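Local coordinates for putative uncharacterized protein (Mycobacterium avium, PDB 2Z6V), which probably transfers a sulfuryl group to an acceptor that is not yet known, as a mycobacterial member of the sulfotransferase family, at residues L260-R273 with R323-Y336. Numbering follows the deposited sequence.
Sequences LKVFPDARLIWAHR and RERIGDERFFHMYY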
loop_
_atom_site.group_PDB
_atom_site.type_symbol
_atom_site.label_atom_id
_atom_site.label_comp_id
_atom_site.label_asym_id
_atom_site.label_seq_id
_atom_site.Cartn_x
_atom_site.Cartn_y
_atom_site.Cartn_z
ATOM N N LEU A 260 -13.022 -2.826 8.940
ATOM C CA LEU A 260 -14.297 -2.396 9.508
ATOM C C LEU A 260 -14.346 -2.543 11.018
ATOM O O LEU A 260 -14.946 -1.721 11.724
ATOM C CB LEU A 260 -15.444 -3.173 8.872
ATOM C CG LEU A 260 -15.726 -2.681 7.452
ATOM C CD1 LEU A 260 -16.757 -3.575 6.778
ATOM C CD2 LEU A 260 -16.198 -1.236 7.510
ATOM N N LYS A 261 -13.709 -3.596 11.509
ATOM C CA LYS A 261 -13.648 -3.859 12.936
ATOM C C LYS A 261 -12.968 -2.685 13.659
ATOM O O LYS A 261 -13.471 -2.201 14.664
ATOM C CB LYS A 261 -12.853 -5.139 13.183
ATOM C CG LYS A 261 -13.261 -5.909 14.413
ATOM C CD LYS A 261 -14.433 -6.821 14.102
ATOM C CE LYS A 261 -14.024 -7.911 13.125
ATOM N NZ LYS A 261 -15.142 -8.864 12.869
ATOM N N VAL A 262 -11.832 -2.229 13.129
ATOM C CA VAL A 262 -11.052 -1.130 13.713
ATOM C C VAL A 262 -11.529 0.277 13.327
ATOM O O VAL A 262 -11.438 1.210 14.131
ATOM C CB VAL A 262 -9.558 -1.283 13.345
ATOM C CG1 VAL A 262 -8.770 -0.042 13.753
ATOM C CG2 VAL A 262 -8.999 -2.523 14.024
ATOM N N PHE A 263 -12.022 0.433 12.101
ATOM C CA PHE A 263 -12.532 1.726 11.636
ATOM C C PHE A 263 -13.977 1.528 11.168
ATOM O O PHE A 263 -14.290 1.696 9.990
ATOM C CB PHE A 263 -11.705 2.250 10.462
ATOM C CG PHE A 263 -10.240 2.371 10.751
ATOM C CD1 PHE A 263 -9.749 3.447 11.475
ATOM C CD2 PHE A 263 -9.346 1.407 10.288
ATOM C CE1 PHE A 263 -8.395 3.567 11.735
ATOM C CE2 PHE A 263 -7.983 1.518 10.545
ATOM C CZ PHE A 263 -7.506 2.601 11.270
ATOM N N PRO A 264 -14.879 1.165 12.091
ATOM C CA PRO A 264 -16.287 0.945 11.739
ATOM C C PRO A 264 -16.967 2.096 10.987
ATOM O O PRO A 264 -17.896 1.864 10.209
ATOM C CB PRO A 264 -16.938 0.667 13.096
ATOM C CG PRO A 264 -16.083 1.455 14.040
ATOM C CD PRO A 264 -14.693 1.144 13.553
ATOM N N ASP A 265 -16.491 3.321 11.203
ATOM C CA ASP A 265 -17.067 4.506 10.558
ATOM C C ASP A 265 -16.397 4.914 9.239
ATOM O O ASP A 265 -16.708 5.970 8.668
ATOM C CB ASP A 265 -17.018 5.689 11.531
ATOM C CG ASP A 265 -15.584 6.076 11.930
ATOM O OD1 ASP A 265 -14.645 5.243 11.814
ATOM O OD2 ASP A 265 -15.404 7.228 12.383
ATOM N N ALA A 266 -15.484 4.076 8.759
ATOM C CA ALA A 266 -14.750 4.347 7.530
ATOM C C ALA A 266 -15.595 4.627 6.293
ATOM O O ALA A 266 -16.550 3.916 5.993
ATOM C CB ALA A 266 -13.805 3.198 7.240
ATOM N N ARG A 267 -15.229 5.679 5.574
ATOM C CA ARG A 267 -15.906 6.030 4.339
ATOM C C ARG A 267 -15.072 5.366 3.241
ATOM O O ARG A 267 -13.978 5.813 2.905
ATOM C CB ARG A 267 -15.965 7.546 4.197
ATOM C CG ARG A 267 -16.843 8.148 5.264
ATOM C CD ARG A 267 -16.967 9.640 5.143
ATOM N NE ARG A 267 -15.741 10.328 5.531
ATOM C CZ ARG A 267 -15.667 11.638 5.736
ATOM N NH1 ARG A 267 -16.755 12.390 5.586
ATOM N NH2 ARG A 267 -14.514 12.196 6.091
ATOM N N LEU A 268 -15.609 4.276 2.709
ATOM C CA LEU A 268 -14.935 3.463 1.714
ATOM C C LEU A 268 -15.068 3.862 0.247
ATOM O O LEU A 268 -16.159 3.832 -0.331
ATOM C CB LEU A 268 -15.395 2.016 1.888
ATOM C CG LEU A 268 -15.346 1.465 3.323
ATOM C CD1 LEU A 268 -16.059 0.118 3.373
ATOM C CD2 LEU A 268 -13.903 1.328 3.793
ATOM N N ILE A 269 -13.940 4.230 -0.351
ATOM C CA ILE A 269 -13.912 4.588 -1.761
ATOM C C ILE A 269 -13.378 3.365 -2.484
ATOM O O ILE A 269 -12.219 3.012 -2.328
ATOM C CB ILE A 269 -12.957 5.765 -2.044
ATOM C CG1 ILE A 269 -13.423 7.017 -1.302
ATOM C CG2 ILE A 269 -12.897 6.032 -3.540
ATOM C CD1 ILE A 269 -12.503 8.186 -1.479
ATOM N N TRP A 270 -14.233 2.706 -3.251
ATOM C CA TRP A 270 -13.839 1.521 -4.002
ATOM C C TRP A 270 -13.356 1.988 -5.382
ATOM O O TRP A 270 -14.110 2.614 -6.134
ATOM C CB TRP A 270 -15.046 0.590 -4.145
ATOM C CG TRP A 270 -14.736 -0.802 -4.615
ATOM C CD1 TRP A 270 -13.681 -1.197 -5.384
ATOM C CD2 TRP A 270 -15.536 -1.974 -4.401
ATOM N NE1 TRP A 270 -13.775 -2.542 -5.667
ATOM C CE2 TRP A 270 -14.904 -3.044 -5.076
ATOM C CE3 TRP A 270 -16.729 -2.224 -3.705
ATOM C CZ2 TRP A 270 -15.423 -4.347 -5.076
ATOM C CZ3 TRP A 270 -17.249 -3.524 -3.706
ATOM C CH2 TRP A 270 -16.593 -4.567 -4.388
ATOM N N ALA A 271 -12.094 1.702 -5.702
ATOM C CA ALA A 271 -11.510 2.100 -6.991
ATOM C C ALA A 271 -11.676 0.984 -8.019
ATOM O O ALA A 271 -11.319 -0.160 -7.760
ATOM C CB ALA A 271 -10.033 2.430 -6.815
ATOM N N HIS A 272 -12.208 1.331 -9.187
ATOM C CA HIS A 272 -12.448 0.348 -10.241
ATOM C C HIS A 272 -11.666 0.575 -11.527
ATOM O O HIS A 272 -11.262 1.695 -11.850
ATOM C CB HIS A 272 -13.938 0.308 -10.593
ATOM C CG HIS A 272 -14.826 -0.013 -9.433
ATOM N ND1 HIS A 272 -14.880 -1.267 -8.864
ATOM C CD2 HIS A 272 -15.673 0.765 -8.718
ATOM C CE1 HIS A 272 -15.723 -1.248 -7.846
ATOM N NE2 HIS A 272 -16.216 -0.027 -7.736
ATOM N N ARG A 273 -11.480 -0.511 -12.266
ATOM C CA ARG A 273 -10.786 -0.480 -13.543
ATOM C C ARG A 273 -10.904 -1.853 -14.186
ATOM O O ARG A 273 -11.183 -2.843 -13.503
ATOM C CB ARG A 273 -9.306 -0.127 -13.359
ATOM C CG ARG A 273 -8.547 -0.059 -14.678
ATOM C CD ARG A 273 -7.143 0.508 -14.532
ATOM N NE ARG A 273 -6.492 0.653 -15.830
ATOM C CZ ARG A 273 -5.265 1.135 -16.015
ATOM N NH1 ARG A 273 -4.533 1.528 -14.978
ATOM N NH2 ARG A 273 -4.770 1.232 -17.243
ATOM N N ARG A 323 -19.953 -5.709 0.888
ATOM C CA ARG A 323 -20.903 -4.763 0.315
ATOM C C ARG A 323 -22.319 -5.341 0.364
ATOM O O ARG A 323 -23.290 -4.630 0.634
ATOM C CB ARG A 323 -20.507 -4.454 -1.135
ATOM C CG ARG A 323 -21.547 -3.698 -1.945
ATOM C CD ARG A 323 -21.002 -3.344 -3.316
ATOM N NE ARG A 323 -21.986 -2.647 -4.140
ATOM C CZ ARG A 323 -23.034 -3.235 -4.702
ATOM N NH1 ARG A 323 -23.229 -4.535 -4.530
ATOM N NH2 ARG A 323 -23.890 -2.524 -5.427
ATOM N N GLU A 324 -22.427 -6.637 0.106
ATOM C CA GLU A 324 -23.722 -7.291 0.129
ATOM C C GLU A 324 -24.303 -7.219 1.539
ATOM O O GLU A 324 -25.511 -7.066 1.725
ATOM C CB GLU A 324 -23.584 -8.754 -0.314
ATOM C CG GLU A 324 -24.871 -9.554 -0.208
ATOM C CD GLU A 324 -24.778 -10.927 -0.848
ATOM O OE1 GLU A 324 -23.844 -11.688 -0.514
ATOM O OE2 GLU A 324 -25.650 -11.250 -1.683
ATOM N N ARG A 325 -23.423 -7.292 2.530
ATOM C CA ARG A 325 -23.839 -7.271 3.919
ATOM C C ARG A 325 -24.147 -5.898 4.493
ATOM O O ARG A 325 -25.155 -5.741 5.183
ATOM C CB ARG A 325 -22.779 -7.963 4.784
ATOM C CG ARG A 325 -23.014 -7.826 6.276
ATOM C CD ARG A 325 -22.082 -8.735 7.052
ATOM N NE ARG A 325 -20.674 -8.426 6.813
ATOM C CZ ARG A 325 -20.031 -7.395 7.352
ATOM N NH1 ARG A 325 -20.670 -6.566 8.173
ATOM N NH2 ARG A 325 -18.753 -7.186 7.064
ATOM N N ILE A 326 -23.299 -4.909 4.205
ATOM C CA ILE A 326 -23.488 -3.566 4.753
ATOM C C ILE A 326 -24.153 -2.534 3.834
ATOM O O ILE A 326 -24.527 -1.449 4.290
ATOM C CB ILE A 326 -22.141 -2.993 5.273
ATOM C CG1 ILE A 326 -21.216 -2.651 4.097
ATOM C CG2 ILE A 326 -21.472 -4.011 6.215
ATOM C CD1 ILE A 326 -19.860 -2.148 4.518
ATOM N N GLY A 327 -24.300 -2.863 2.551
ATOM C CA GLY A 327 -24.946 -1.947 1.624
ATOM C C GLY A 327 -24.033 -1.162 0.698
ATOM O O GLY A 327 -22.914 -0.796 1.065
ATOM N N ASP A 328 -24.516 -0.889 -0.507
ATOM C CA ASP A 328 -23.741 -0.141 -1.485
ATOM C C ASP A 328 -23.467 1.292 -1.041
ATOM O O ASP A 328 -22.462 1.886 -1.438
ATOM C CB ASP A 328 -24.470 -0.093 -2.819
ATOM C CG ASP A 328 -23.637 0.551 -3.910
ATOM O OD1 ASP A 328 -22.648 -0.082 -4.341
ATOM O OD2 ASP A 328 -23.964 1.687 -4.334
ATOM N N GLU A 329 -24.357 1.845 -0.224
ATOM C CA GLU A 329 -24.212 3.219 0.239
ATOM C C GLU A 329 -22.970 3.476 1.115
ATOM O O GLU A 329 -22.578 4.621 1.320
ATOM C CB GLU A 329 -25.488 3.653 0.977
ATOM C CG GLU A 329 -25.688 3.014 2.343
ATOM C CD GLU A 329 -27.083 3.253 2.914
ATOM O OE1 GLU A 329 -27.766 4.214 2.480
ATOM O OE2 GLU A 329 -27.492 2.483 3.810
ATOM N N ARG A 330 -22.354 2.419 1.630
ATOM C CA ARG A 330 -21.164 2.575 2.461
ATOM C C ARG A 330 -19.923 2.808 1.592
ATOM O O ARG A 330 -18.828 3.064 2.101
ATOM C CB ARG A 330 -20.946 1.326 3.329
ATOM C CG ARG A 330 -21.916 1.170 4.503
ATOM C CD ARG A 330 -21.804 2.328 5.489
ATOM N NE ARG A 330 -20.444 2.521 5.995
ATOM C CZ ARG A 330 -19.803 1.682 6.811
ATOM N NH1 ARG A 330 -20.392 0.566 7.232
ATOM N NH2 ARG A 330 -18.566 1.965 7.218
ATOM N N PHE A 331 -20.109 2.724 0.278
ATOM C CA PHE A 331 -19.015 2.892 -0.669
ATOM C C PHE A 331 -19.236 4.022 -1.670
ATOM O O PHE A 331 -20.366 4.453 -1.916
ATOM C CB PHE A 331 -18.818 1.616 -1.493
ATOM C CG PHE A 331 -18.537 0.393 -0.685
ATOM C CD1 PHE A 331 -17.234 -0.055 -0.513
ATOM C CD2 PHE A 331 -19.577 -0.334 -0.119
ATOM C CE1 PHE A 331 -16.968 -1.216 0.213
ATOM C CE2 PHE A 331 -19.327 -1.496 0.608
ATOM C CZ PHE A 331 -18.018 -1.939 0.775
ATOM N N PHE A 332 -18.132 4.496 -2.239
ATOM C CA PHE A 332 -18.186 5.496 -3.291
ATOM C C PHE A 332 -17.448 4.782 -4.410
ATOM O O PHE A 332 -16.384 4.213 -4.177
ATOM C CB PHE A 332 -17.429 6.782 -2.957
ATOM C CG PHE A 332 -17.461 7.773 -4.083
ATOM C CD1 PHE A 332 -18.524 8.663 -4.212
ATOM C CD2 PHE A 332 -16.509 7.718 -5.100
ATOM C CE1 PHE A 332 -18.645 9.474 -5.341
ATOM C CE2 PHE A 332 -16.619 8.524 -6.236
ATOM C CZ PHE A 332 -17.690 9.402 -6.357
ATOM N N HIS A 333 -17.990 4.791 -5.618
ATOM C CA HIS A 333 -17.301 4.092 -6.688
ATOM C C HIS A 333 -16.548 4.993 -7.634
ATOM O O HIS A 333 -17.121 5.790 -8.370
ATOM C CB HIS A 333 -18.274 3.186 -7.438
ATOM C CG HIS A 333 -18.838 2.107 -6.575
ATOM N ND1 HIS A 333 -20.164 2.066 -6.202
ATOM C CD2 HIS A 333 -18.231 1.088 -5.922
ATOM C CE1 HIS A 333 -20.349 1.070 -5.354
ATOM N NE2 HIS A 333 -19.191 0.462 -5.167
ATOM N N MET A 334 -15.236 4.850 -7.591
ATOM C CA MET A 334 -14.352 5.638 -8.421
ATOM C C MET A 334 -13.861 4.779 -9.583
ATOM O O MET A 334 -13.137 3.803 -9.390
ATOM C CB MET A 334 -13.188 6.126 -7.570
ATOM C CG MET A 334 -12.203 6.993 -8.292
ATOM S SD MET A 334 -10.935 7.452 -7.127
ATOM C CE MET A 334 -9.958 5.927 -7.067
ATOM N N TYR A 335 -14.275 5.148 -10.789
ATOM C CA TYR A 335 -13.901 4.419 -11.991
ATOM C C TYR A 335 -12.698 5.048 -12.668
ATOM O O TYR A 335 -12.599 6.271 -12.782
ATOM C CB TYR A 335 -15.077 4.389 -12.968
ATOM C CG TYR A 335 -16.273 3.619 -12.454
ATOM C CD1 TYR A 335 -16.390 2.245 -12.671
ATOM C CD2 TYR A 335 -17.277 4.260 -11.726
ATOM C CE1 TYR A 335 -17.485 1.525 -12.175
ATOM C CE2 TYR A 335 -18.369 3.553 -11.224
ATOM C CZ TYR A 335 -18.470 2.189 -11.452
ATOM O OH TYR A 335 -19.558 1.496 -10.966
ATOM N N TYR A 336 -11.782 4.200 -13.116
ATOM C CA TYR A 336 -10.585 4.658 -13.807
ATOM C C TYR A 336 -10.951 5.534 -15.005
ATOM O O TYR A 336 -10.372 6.607 -15.209
ATOM C CB TYR A 336 -9.775 3.456 -14.288
ATOM C CG TYR A 336 -8.580 3.825 -15.127
ATOM C CD1 TYR A 336 -7.517 4.540 -14.579
ATOM C CD2 TYR A 336 -8.514 3.472 -16.475
ATOM C CE1 TYR A 336 -6.411 4.893 -15.355
ATOM C CE2 TYR A 336 -7.415 3.823 -17.258
ATOM C CZ TYR A 336 -6.368 4.530 -16.690
ATOM O OH TYR A 336 -5.272 4.865 -17.450
HETATM O O HOH W 1 -19.513 -0.954 9.562
#
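Leu268 to His272 pair in parallel with Phe331 to Tyr335, joining strand 267-272 to strand 331-335 at one border of the five-stranded parallel sheet of this sulfotransferase fold; the helical chain between them, including helix 301-326, makes a beta-alpha-beta crossover. The strand axes diverge by only 26°, and backbone bonds alternate between the strands from Phe332 N to Leu268 O through Tyr336 N to His272 O, those from Met334 N to Trp270 O and from His272 N to Met334 O being nearly straight (N-H...O 167° for the latter).

Aromatic groups gather on one face. Trp270 and Phe331 meet obliquely, their six-membered rings 5.5 Å apart between centroids, while Leu268 CD1 lies 3.5 Å from Phe331 CE1. His272 CD2 sits over a face of Tyr335, and Phe406 meets the Trp270 and His272 rings. On the other face, Ala271 CB touches Met334 CE at 3.5 Å.

Polar contacts close both ends. Arg330, its chain folded back at chi2 (-62°) and again at chi3, brings NH2 to a lone pair of Ala266 O at 3.1 Å. At the far end Arg273, also salt-bridged to Glu411, extends its chain over Tyr336 and lays its guanidinium flat on the ring, CZ 3.8 Å from the ring centroid.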